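Local coordinates for serine protease pet (Escherichia coli, PDB 4OM9), which is a secreted autotransporter enterotoxin of enteroaggregative strains, probably a serine protease of the host protein alpha-fodrin, carried on a long beta-helix stalk, at residues L433-I443 and K459-Q468; N476-L487 and D501-A512. All coordinates share one frame; numbering follows the deposited sequence.

Interaction 1 of 2, residues L433-I443 and K459-Q468; sequences LNGHNQTFKKI and KESVLSVNNQ
Phe440 and Leu463 meet on the inward face of two parallel strands, 438-440 and 461-465, which belong to successive rungs of a right-handed beta-helix and whose axes approach to 4.7 Å. With its CG beside the backbone N (chi1 -53°), the phenylalanine turns its ring edge to the leucine, and CE1 lies 3.5 Å from Leu463 CD1. Ile443 CG1 rests over one face of the same ring, while Ile443 CD1 meets Val465 CG2. Branched and aromatic carbons suit this side, where each rung fills the interior against the next. Leu433 CD1 reaches Leu463 CB from the turn, crossing it at about a right angle.

Backbone bonds hold the strands in register, among them Phe440 N to Ser464 O at 2.8 Å. At the corner, Ser461 is small enough to fit under the type I' turn 433-436, and its OG donates to His436 O at 2.7 Å. Gly435 takes the positive phi of that turn without strain.

The outward side is looser and polar. Asn437 bends its amide back to the next rung, where OD1 accepts a nearly straight bond from Val462 N (2.8 Å, 168°) and so stands in for a backbone carbonyl. A water lies between Asn437 OD1 and Gly435 O, though its protons may not serve both, with a weak link to Lys459 NZ. Thr439 OG1 merely lies 3.8 Å from Ser464 CB.

Strand 481-486 continues the stack beyond 461-465, with Leu463 touching Val481, and strand 451-453 supplies Ile452, against which Leu433, Ile443 and Leu463 all pack.

Interaction 2 of 2, residues N476-L487 and D501-A512; sequences NVDGNVRLEHHL and DIQANSISIKNA
The His486 imidazole lies between two aliphatic groups: Lys510 CE sits over one face, 3.6 Å from the ring centroid in a CH-pi contact, and Glu484 CB covers the opposite face. Its edge is turned to Ser508, where the modelled approach of NE2 to OG is too short to be trusted. The torsion that sets CG beside the backbone N (chi1 -60°) leans the ring across to strand 506-510. The guanidinium of Arg482, on the same outward surface, has Ser506 OG near its edge, and NH1 donates to that hydroxyl over 3.1 Å, 24° out of the guanidinium plane. Its NE forms a very short salt bridge with Glu484 OE2, so two neighbours limit its rotation. Small serines at 506 and 508 leave room for these flat ends. The imidazole of His485 points inward, with Ala512 CB 3.3 Å from NE2; ND1 is hydrogen-bonded to Val465 O and NE2 to Ala494 O.

The amides of Asn480 and Asn505 stand 55° apart where the chain turns a corner, and ND2 of Asn505 donates to OD1 of Asn480 at 2.8 Å and also to Glu460 OE2. On the face before the corner Asn476, its ND2 bonded to Ser448 O, offers an in-plane OD1 lone pair to Asp501 N, 2.9 Å away; branched Val477 and Ile502 fill the interior there. At the far end Asn511 ND2 bonds Leu487 O, extending the pairing past the strands.

Parallel strands 481-486 and 506-510 thus combine a largely apolar inner side, His485 excepted, with a polar, partly charged outer one. Both His485 nitrogens face carbonyls and would have to donate, consistent with a protonated ring. Glu484 probably offsets the charge of Arg482, whose NH2 lies 5.7 Å from Lys510 NZ.

Interactions 1 and 2 are consecutive along the chain and adjacent in space, their centres about 9 Å apart, because strands 461-465 and 481-486 are neighbours in the same beta-helix wall, contributed by successive rungs. Leu463 N lies 2.6 Å from Arg482 O, a probable backbone hydrogen bond that joins the two pairs into four successive parallel strands. Leu483 CD1 packs against the backbone Leu463 O at 3.3 Å, and near the other end Asn467 OD1 lies 3.2 Å from His485 CE1. Both contacts belong to the helical stalk, whereas the chymotrypsin-like protease fold is formed by the N-terminal part of the chain.

Interaction 1 of 2, residues L433-I443 and K459-Q468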
# COMPACT_ATOMS: atom_id res chain seq x y z
N LEU A 433 -11.34 7.57 -17.43
CA LEU A 433 -11.81 8.93 -17.69
C LEU A 433 -11.59 9.28 -19.14
O LEU A 433 -12.21 10.20 -19.66
CB LEU A 433 -11.10 9.96 -16.79
CG LEU A 433 -11.21 9.75 -15.28
CD1 LEU A 433 -10.56 10.87 -14.53
CD2 LEU A 433 -12.63 9.61 -14.84
N ASN A 434 -10.70 8.54 -19.79
CA ASN A 434 -10.55 8.60 -21.24
C ASN A 434 -10.42 10.03 -21.78
O ASN A 434 -11.11 10.43 -22.72
CB ASN A 434 -11.74 7.89 -21.89
CG ASN A 434 -11.59 7.78 -23.39
OD1 ASN A 434 -10.46 7.72 -23.91
ND2 ASN A 434 -12.73 7.79 -24.11
N GLY A 435 -9.53 10.82 -21.17
CA GLY A 435 -9.30 12.18 -21.63
C GLY A 435 -10.23 13.22 -21.03
O GLY A 435 -10.00 14.41 -21.19
N HIS A 436 -11.27 12.77 -20.34
CA HIS A 436 -12.23 13.67 -19.69
C HIS A 436 -11.82 14.01 -18.25
O HIS A 436 -11.12 13.23 -17.60
CB HIS A 436 -13.63 13.05 -19.69
CG HIS A 436 -14.15 12.77 -21.06
ND1 HIS A 436 -14.78 13.73 -21.84
CD2 HIS A 436 -14.14 11.64 -21.81
CE1 HIS A 436 -15.12 13.20 -23.00
NE2 HIS A 436 -14.75 11.93 -23.01
N ASN A 437 -12.25 15.17 -17.77
CA ASN A 437 -12.06 15.58 -16.38
C ASN A 437 -13.30 15.21 -15.60
O ASN A 437 -14.42 15.45 -16.05
CB ASN A 437 -11.80 17.09 -16.26
CG ASN A 437 -10.57 17.57 -17.07
OD1 ASN A 437 -9.60 16.85 -17.26
ND2 ASN A 437 -10.63 18.82 -17.55
N GLN A 438 -13.14 14.61 -14.43
CA GLN A 438 -14.29 14.26 -13.60
C GLN A 438 -14.08 14.68 -12.15
O GLN A 438 -13.00 14.57 -11.60
CB GLN A 438 -14.58 12.76 -13.66
CG GLN A 438 -15.76 12.34 -12.75
CD GLN A 438 -17.13 12.81 -13.27
OE1 GLN A 438 -17.41 12.71 -14.47
NE2 GLN A 438 -17.98 13.33 -12.36
N THR A 439 -15.16 15.16 -11.56
CA THR A 439 -15.16 15.63 -10.19
C THR A 439 -16.03 14.76 -9.32
O THR A 439 -17.15 14.43 -9.69
CB THR A 439 -15.69 17.07 -10.10
OG1 THR A 439 -14.89 17.93 -10.92
CG2 THR A 439 -15.69 17.55 -8.65
N PHE A 440 -15.50 14.38 -8.16
CA PHE A 440 -16.29 13.74 -7.13
C PHE A 440 -16.18 14.54 -5.84
O PHE A 440 -15.09 14.98 -5.45
CB PHE A 440 -15.82 12.30 -6.85
CG PHE A 440 -15.71 11.41 -8.06
CD1 PHE A 440 -14.63 11.50 -8.92
CD2 PHE A 440 -16.65 10.39 -8.27
CE1 PHE A 440 -14.51 10.65 -10.00
CE2 PHE A 440 -16.54 9.53 -9.34
CZ PHE A 440 -15.46 9.66 -10.21
N LYS A 441 -17.29 14.73 -5.16
CA LYS A 441 -17.25 15.06 -3.76
C LYS A 441 -16.58 13.88 -3.03
O LYS A 441 -15.72 14.07 -2.16
CB LYS A 441 -18.66 15.31 -3.25
CG LYS A 441 -18.75 15.98 -1.91
CD LYS A 441 -19.20 17.43 -2.04
CE LYS A 441 -19.78 17.93 -0.72
NZ LYS A 441 -18.97 17.46 0.47
N LYS A 442 -16.97 12.66 -3.42
CA LYS A 442 -16.46 11.40 -2.85
C LYS A 442 -16.53 10.27 -3.88
O LYS A 442 -17.55 10.13 -4.57
CB LYS A 442 -17.25 11.00 -1.60
CG LYS A 442 -16.83 11.72 -0.33
CD LYS A 442 -17.59 11.22 0.90
CE LYS A 442 -19.02 11.73 0.94
NZ LYS A 442 -19.57 11.69 2.33
N ILE A 443 -15.47 9.47 -4.00
CA ILE A 443 -15.57 8.25 -4.80
C ILE A 443 -16.11 7.11 -3.94
O ILE A 443 -15.54 6.82 -2.89
CB ILE A 443 -14.24 7.79 -5.38
CG1 ILE A 443 -13.59 8.89 -6.19
CG2 ILE A 443 -14.45 6.55 -6.24
CD1 ILE A 443 -12.04 8.89 -6.06
N LYS A 459 -4.14 13.24 -23.89
CA LYS A 459 -4.93 14.24 -23.21
C LYS A 459 -5.13 13.81 -21.77
O LYS A 459 -5.79 12.81 -21.48
CB LYS A 459 -6.27 14.46 -23.90
CG LYS A 459 -7.20 15.41 -23.16
CD LYS A 459 -8.44 15.73 -24.02
CE LYS A 459 -9.23 16.92 -23.43
NZ LYS A 459 -8.31 17.96 -22.81
N GLU A 460 -4.53 14.56 -20.86
CA GLU A 460 -4.51 14.17 -19.46
C GLU A 460 -5.86 14.45 -18.83
O GLU A 460 -6.50 15.45 -19.17
CB GLU A 460 -3.37 14.89 -18.72
CG GLU A 460 -3.72 15.35 -17.33
CD GLU A 460 -2.54 16.03 -16.66
OE1 GLU A 460 -2.50 17.29 -16.63
OE2 GLU A 460 -1.64 15.31 -16.18
N SER A 461 -6.27 13.56 -17.94
CA SER A 461 -7.53 13.67 -17.22
C SER A 461 -7.31 14.25 -15.84
O SER A 461 -6.51 13.73 -15.06
CB SER A 461 -8.22 12.30 -17.10
OG SER A 461 -8.85 11.89 -18.31
N VAL A 462 -8.04 15.31 -15.52
CA VAL A 462 -7.97 15.84 -14.17
C VAL A 462 -9.03 15.17 -13.33
O VAL A 462 -10.23 15.26 -13.63
CB VAL A 462 -8.18 17.36 -14.10
CG1 VAL A 462 -8.11 17.83 -12.65
CG2 VAL A 462 -7.16 18.07 -14.95
N LEU A 463 -8.59 14.47 -12.29
CA LEU A 463 -9.50 13.88 -11.32
C LEU A 463 -9.58 14.76 -10.07
O LEU A 463 -8.60 14.90 -9.34
CB LEU A 463 -9.06 12.47 -10.99
CG LEU A 463 -9.68 11.81 -9.75
CD1 LEU A 463 -11.17 11.62 -9.97
CD2 LEU A 463 -9.00 10.49 -9.47
N SER A 464 -10.73 15.37 -9.84
CA SER A 464 -10.92 16.24 -8.69
C SER A 464 -11.72 15.53 -7.59
O SER A 464 -12.78 14.95 -7.84
CB SER A 464 -11.62 17.54 -9.12
OG SER A 464 -10.92 18.21 -10.16
N VAL A 465 -11.19 15.56 -6.37
CA VAL A 465 -11.91 15.02 -5.23
C VAL A 465 -11.97 16.08 -4.18
O VAL A 465 -10.95 16.44 -3.61
CB VAL A 465 -11.24 13.77 -4.64
CG1 VAL A 465 -12.10 13.21 -3.52
CG2 VAL A 465 -10.96 12.75 -5.72
N ASN A 466 -13.16 16.62 -3.93
CA ASN A 466 -13.25 17.79 -3.08
C ASN A 466 -14.18 17.60 -1.89
O ASN A 466 -14.96 18.47 -1.56
CB ASN A 466 -13.67 19.02 -3.90
CG ASN A 466 -14.95 18.82 -4.63
OD1 ASN A 466 -15.59 17.78 -4.49
ND2 ASN A 466 -15.35 19.82 -5.44
N ASN A 467 -14.07 16.45 -1.25
CA ASN A 467 -14.68 16.26 0.06
C ASN A 467 -14.35 17.37 1.07
O ASN A 467 -13.23 17.92 1.09
CB ASN A 467 -14.24 14.92 0.62
CG ASN A 467 -12.74 14.80 0.68
OD1 ASN A 467 -12.07 14.79 -0.35
ND2 ASN A 467 -12.19 14.70 1.90
N GLN A 468 -15.32 17.69 1.91
CA GLN A 468 -15.16 18.73 2.91
C GLN A 468 -15.00 18.12 4.31
O GLN A 468 -14.74 18.83 5.29
CB GLN A 468 -16.35 19.68 2.88
CG GLN A 468 -16.54 20.37 1.53
CD GLN A 468 -17.66 21.40 1.55
OE1 GLN A 468 -18.77 21.14 1.07
NE2 GLN A 468 -17.39 22.56 2.13
O HOH W 1 -9.51 16.69 -20.18

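Interaction 2 of 2, residues N476-L487 and D501-A512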
# COMPACT_ATOMS: atom_id res chain seq x y z
N ASN A 476 -7.67 2.78 -6.36
CA ASN A 476 -6.40 3.25 -6.91
C ASN A 476 -6.53 4.34 -7.98
O ASN A 476 -7.63 4.71 -8.40
CB ASN A 476 -5.61 2.08 -7.49
CG ASN A 476 -5.63 0.86 -6.61
OD1 ASN A 476 -5.10 0.89 -5.50
ND2 ASN A 476 -6.26 -0.22 -7.09
N VAL A 477 -5.37 4.86 -8.38
CA VAL A 477 -5.23 5.76 -9.51
C VAL A 477 -4.00 5.35 -10.31
O VAL A 477 -2.91 5.16 -9.74
CB VAL A 477 -5.06 7.25 -9.07
CG1 VAL A 477 -4.80 8.14 -10.29
CG2 VAL A 477 -6.28 7.74 -8.31
N ASP A 478 -4.15 5.23 -11.62
CA ASP A 478 -2.97 5.15 -12.46
C ASP A 478 -3.32 5.69 -13.84
O ASP A 478 -4.39 6.26 -14.03
CB ASP A 478 -2.42 3.71 -12.51
CG ASP A 478 -3.32 2.74 -13.27
OD1 ASP A 478 -4.32 3.15 -13.90
OD2 ASP A 478 -3.01 1.54 -13.25
N GLY A 479 -2.42 5.51 -14.80
CA GLY A 479 -2.60 6.09 -16.11
C GLY A 479 -2.36 7.60 -16.16
O GLY A 479 -1.74 8.18 -15.26
N ASN A 480 -2.88 8.21 -17.21
CA ASN A 480 -2.61 9.61 -17.53
C ASN A 480 -3.54 10.56 -16.79
O ASN A 480 -4.39 11.22 -17.40
CB ASN A 480 -2.72 9.81 -19.05
CG ASN A 480 -2.25 11.19 -19.49
OD1 ASN A 480 -1.50 11.86 -18.78
ND2 ASN A 480 -2.71 11.62 -20.67
N VAL A 481 -3.35 10.65 -15.48
CA VAL A 481 -4.26 11.38 -14.61
C VAL A 481 -3.53 12.47 -13.79
O VAL A 481 -2.35 12.33 -13.46
CB VAL A 481 -4.98 10.40 -13.65
CG1 VAL A 481 -5.89 11.12 -12.69
CG2 VAL A 481 -5.76 9.31 -14.44
N ARG A 482 -4.23 13.55 -13.48
CA ARG A 482 -3.76 14.49 -12.48
C ARG A 482 -4.83 14.54 -11.41
O ARG A 482 -6.02 14.59 -11.73
CB ARG A 482 -3.50 15.87 -13.07
CG ARG A 482 -3.55 17.01 -12.08
CD ARG A 482 -3.37 18.33 -12.82
NE ARG A 482 -3.59 19.50 -11.97
CZ ARG A 482 -2.62 20.18 -11.37
NH1 ARG A 482 -1.35 19.80 -11.49
NH2 ARG A 482 -2.92 21.24 -10.64
N LEU A 483 -4.40 14.50 -10.15
CA LEU A 483 -5.32 14.47 -9.01
C LEU A 483 -5.31 15.79 -8.27
O LEU A 483 -4.24 16.26 -7.89
CB LEU A 483 -4.94 13.36 -8.05
CG LEU A 483 -5.71 13.28 -6.73
CD1 LEU A 483 -7.17 13.04 -6.97
CD2 LEU A 483 -5.18 12.16 -5.90
N GLU A 484 -6.49 16.37 -8.04
CA GLU A 484 -6.61 17.63 -7.34
C GLU A 484 -7.55 17.57 -6.14
O GLU A 484 -8.68 17.14 -6.26
CB GLU A 484 -7.07 18.75 -8.30
CG GLU A 484 -6.13 18.97 -9.45
CD GLU A 484 -6.53 20.12 -10.34
OE1 GLU A 484 -7.58 20.74 -10.10
OE2 GLU A 484 -5.78 20.41 -11.31
N HIS A 485 -7.09 18.03 -4.99
CA HIS A 485 -7.96 18.18 -3.83
C HIS A 485 -8.00 19.68 -3.47
O HIS A 485 -7.31 20.10 -2.56
CB HIS A 485 -7.43 17.30 -2.69
CG HIS A 485 -8.24 17.34 -1.43
ND1 HIS A 485 -9.61 17.25 -1.41
CD2 HIS A 485 -7.86 17.43 -0.13
CE1 HIS A 485 -10.04 17.29 -0.16
NE2 HIS A 485 -8.99 17.40 0.63
N HIS A 486 -8.78 20.47 -4.22
CA HIS A 486 -8.87 21.93 -4.06
C HIS A 486 -10.17 22.39 -3.40
O HIS A 486 -11.27 21.98 -3.80
CB HIS A 486 -8.77 22.63 -5.41
CG HIS A 486 -7.49 22.37 -6.15
ND1 HIS A 486 -7.25 22.88 -7.40
CD2 HIS A 486 -6.39 21.66 -5.80
CE1 HIS A 486 -6.04 22.51 -7.80
NE2 HIS A 486 -5.50 21.77 -6.85
N LEU A 487 -10.05 23.26 -2.41
CA LEU A 487 -11.23 23.90 -1.85
C LEU A 487 -11.04 25.40 -1.89
O LEU A 487 -9.91 25.88 -1.92
CB LEU A 487 -11.51 23.40 -0.44
CG LEU A 487 -12.24 22.05 -0.44
CD1 LEU A 487 -12.39 21.51 0.94
CD2 LEU A 487 -13.60 22.25 -1.06
N ASP A 501 -3.21 2.38 -3.97
CA ASP A 501 -2.05 2.78 -4.75
C ASP A 501 -2.39 3.95 -5.66
O ASP A 501 -3.42 3.95 -6.36
CB ASP A 501 -1.53 1.60 -5.57
CG ASP A 501 -1.02 0.49 -4.71
OD1 ASP A 501 -0.15 0.77 -3.86
OD2 ASP A 501 -1.51 -0.66 -4.85
N ILE A 502 -1.50 4.94 -5.66
CA ILE A 502 -1.67 6.14 -6.44
C ILE A 502 -0.49 6.37 -7.36
O ILE A 502 0.64 6.62 -6.91
CB ILE A 502 -1.81 7.38 -5.55
CG1 ILE A 502 -3.01 7.22 -4.61
CG2 ILE A 502 -2.02 8.61 -6.42
CD1 ILE A 502 -4.37 7.37 -5.35
N GLN A 503 -0.75 6.28 -8.66
CA GLN A 503 0.21 6.58 -9.70
C GLN A 503 -0.36 7.72 -10.52
O GLN A 503 -1.35 7.53 -11.23
CB GLN A 503 0.49 5.35 -10.58
CG GLN A 503 1.30 5.63 -11.83
CD GLN A 503 2.71 6.08 -11.52
OE1 GLN A 503 3.49 5.33 -10.91
NE2 GLN A 503 3.04 7.32 -11.90
N ALA A 504 0.24 8.90 -10.42
CA ALA A 504 -0.32 10.08 -11.05
C ALA A 504 0.76 10.98 -11.64
O ALA A 504 1.87 11.05 -11.11
CB ALA A 504 -1.16 10.86 -10.04
N ASN A 505 0.44 11.67 -12.74
CA ASN A 505 1.37 12.64 -13.30
C ASN A 505 1.74 13.64 -12.22
O ASN A 505 2.91 13.88 -11.97
CB ASN A 505 0.76 13.36 -14.50
CG ASN A 505 0.23 12.40 -15.56
OD1 ASN A 505 0.80 11.34 -15.79
ND2 ASN A 505 -0.87 12.78 -16.19
N SER A 506 0.74 14.18 -11.55
CA SER A 506 0.97 15.16 -10.52
C SER A 506 -0.21 15.21 -9.58
O SER A 506 -1.26 14.65 -9.87
CB SER A 506 1.23 16.56 -11.11
OG SER A 506 0.07 17.08 -11.74
N ILE A 507 -0.02 15.88 -8.45
CA ILE A 507 -1.06 15.98 -7.44
C ILE A 507 -1.05 17.40 -6.91
O ILE A 507 0.02 17.94 -6.58
CB ILE A 507 -0.85 14.99 -6.28
CG1 ILE A 507 -1.01 13.54 -6.75
CG2 ILE A 507 -1.83 15.27 -5.16
CD1 ILE A 507 -0.60 12.50 -5.68
N SER A 508 -2.22 18.01 -6.82
CA SER A 508 -2.29 19.38 -6.34
C SER A 508 -3.32 19.52 -5.24
O SER A 508 -4.45 19.05 -5.37
CB SER A 508 -2.59 20.32 -7.50
OG SER A 508 -3.38 21.40 -7.04
N ILE A 509 -2.90 20.17 -4.17
CA ILE A 509 -3.65 20.29 -2.93
C ILE A 509 -3.75 21.74 -2.50
O ILE A 509 -2.73 22.37 -2.28
CB ILE A 509 -2.97 19.54 -1.80
CG1 ILE A 509 -2.44 18.20 -2.29
CG2 ILE A 509 -3.92 19.39 -0.64
CD1 ILE A 509 -3.51 17.20 -2.53
N LYS A 510 -4.96 22.25 -2.37
CA LYS A 510 -5.15 23.63 -1.94
C LYS A 510 -6.23 23.68 -0.89
O LYS A 510 -7.34 23.17 -1.10
CB LYS A 510 -5.51 24.52 -3.13
CG LYS A 510 -4.42 24.61 -4.17
CD LYS A 510 -4.89 25.31 -5.45
CE LYS A 510 -4.07 24.84 -6.64
NZ LYS A 510 -3.66 25.94 -7.54
N ASN A 511 -5.87 24.25 0.26
CA ASN A 511 -6.81 24.62 1.31
C ASN A 511 -7.41 23.46 2.11
O ASN A 511 -8.18 23.71 3.04
CB ASN A 511 -7.95 25.48 0.71
CG ASN A 511 -7.54 26.96 0.51
OD1 ASN A 511 -6.70 27.48 1.24
ND2 ASN A 511 -8.13 27.62 -0.49
N ALA A 512 -7.05 22.22 1.78
CA ALA A 512 -7.64 21.04 2.43
C ALA A 512 -6.63 19.90 2.55
O ALA A 512 -5.87 19.66 1.63
CB ALA A 512 -8.89 20.56 1.65
O HOH W 2 0.77 9.56 -17.75